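Local atomic coordinates of 3-oxoacyl-(acyl-carrier protein) synthase II (Thermus thermophilus, PDB entry 1J3N), a protein that probably catalyses the condensation of malonyl-acyl-carrier protein with a growing acyl chain, the condensing step of each elongation cycle in bacterial fatty acid synthesis. Residues Asp263-His266 and His271-Gly274. Sequence-based numbering, arbitrary orientation.
Sequences DAHH and HPEG
The imidazole of His265 overlaps the start of the 271-274 turn, its CD2 3.9 Å from CA of His271 and its NE2 equally close to CD of Pro272. CG of His265 lies opposite the backbone N about the first torsion (chi1 -179°), which carries the ring across to 271-274. There it meets the ring of His271 obliquely, with centroids 5.2 Å apart and planes at 49°. Next to the ring pair, the backbone N of His271 donates to OD2 of Asp263 over 3.1 Å; the bond is nearly straight (165°), yet the donor stands well above the carboxylate plane. Both segments belong to the surface loop joining strand 253-262 to helix 275-288 in the thiolase-like fold. The type I turn from His271 to Gly274 is closed by Gly274 N to His271 O at 2.8 Å, and Gly274 is the N-cap of helix 275-288. Within the turn, ND1 of His271 accepts the backbone N of Glu273 in its ring plane at 3.2 Å, which probably helps to fix the rotation of the imidazole. The other carboxylate oxygen of Asp263, OD1, is hydrogen-bonded to ND2 of Asn400. Replacing Asp263 by an alanine removes the carboxylate, and is likely to leave His271 N without this acceptor and ND2 of Asn400 without its mate.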
# COMPACT_ATOMS: atom_id res chain seq x y z
N ASP A 263 6.25 -14.44 -6.86
CA ASP A 263 6.17 -15.86 -7.16
C ASP A 263 5.48 -16.03 -8.50
O ASP A 263 5.86 -16.88 -9.31
CB ASP A 263 5.34 -16.60 -6.11
CG ASP A 263 6.17 -17.07 -4.94
OD1 ASP A 263 7.40 -16.87 -4.94
OD2 ASP A 263 5.57 -17.67 -4.01
N ALA A 264 4.45 -15.22 -8.72
CA ALA A 264 3.64 -15.28 -9.93
C ALA A 264 3.19 -16.74 -10.05
O ALA A 264 3.19 -17.31 -11.13
CB ALA A 264 4.49 -14.88 -11.15
N HIS A 265 2.77 -17.31 -8.92
CA HIS A 265 2.37 -18.72 -8.87
C HIS A 265 0.92 -19.07 -8.51
O HIS A 265 0.22 -19.70 -9.30
CB HIS A 265 3.30 -19.47 -7.91
CG HIS A 265 3.00 -20.93 -7.79
ND1 HIS A 265 3.14 -21.81 -8.84
CD2 HIS A 265 2.55 -21.67 -6.74
CE1 HIS A 265 2.78 -23.02 -8.45
NE2 HIS A 265 2.42 -22.96 -7.18
N HIS A 266 0.48 -18.68 -7.32
CA HIS A 266 -0.86 -19.02 -6.87
C HIS A 266 -1.30 -18.00 -5.82
O HIS A 266 -0.46 -17.39 -5.15
CB HIS A 266 -0.83 -20.44 -6.28
CG HIS A 266 -2.17 -20.97 -5.87
ND1 HIS A 266 -2.61 -20.94 -4.56
CD2 HIS A 266 -3.15 -21.57 -6.58
CE1 HIS A 266 -3.80 -21.51 -4.49
NE2 HIS A 266 -4.15 -21.90 -5.70
N HIS A 271 5.40 -20.80 -4.06
CA HIS A 271 6.07 -21.69 -5.00
C HIS A 271 6.72 -22.78 -4.13
O HIS A 271 7.54 -22.48 -3.27
CB HIS A 271 7.12 -20.91 -5.78
CG HIS A 271 7.59 -21.61 -7.02
ND1 HIS A 271 8.38 -22.74 -6.98
CD2 HIS A 271 7.34 -21.37 -8.33
CE1 HIS A 271 8.60 -23.16 -8.21
NE2 HIS A 271 7.98 -22.35 -9.05
N PRO A 272 6.35 -24.05 -4.34
CA PRO A 272 6.90 -25.16 -3.56
C PRO A 272 8.42 -25.25 -3.52
O PRO A 272 9.00 -25.78 -2.56
CB PRO A 272 6.26 -26.38 -4.20
CG PRO A 272 6.11 -25.96 -5.63
CD PRO A 272 5.56 -24.55 -5.48
N GLU A 273 9.07 -24.71 -4.54
CA GLU A 273 10.53 -24.74 -4.61
C GLU A 273 11.17 -23.43 -4.14
O GLU A 273 12.39 -23.28 -4.19
CB GLU A 273 10.96 -25.06 -6.04
CG GLU A 273 10.26 -26.31 -6.60
CD GLU A 273 10.71 -26.66 -8.01
OE1 GLU A 273 10.80 -25.74 -8.86
OE2 GLU A 273 10.96 -27.85 -8.27
N GLY A 274 10.35 -22.49 -3.68
CA GLY A 274 10.88 -21.24 -3.19
C GLY A 274 11.62 -20.42 -4.23
O GLY A 274 12.50 -19.62 -3.91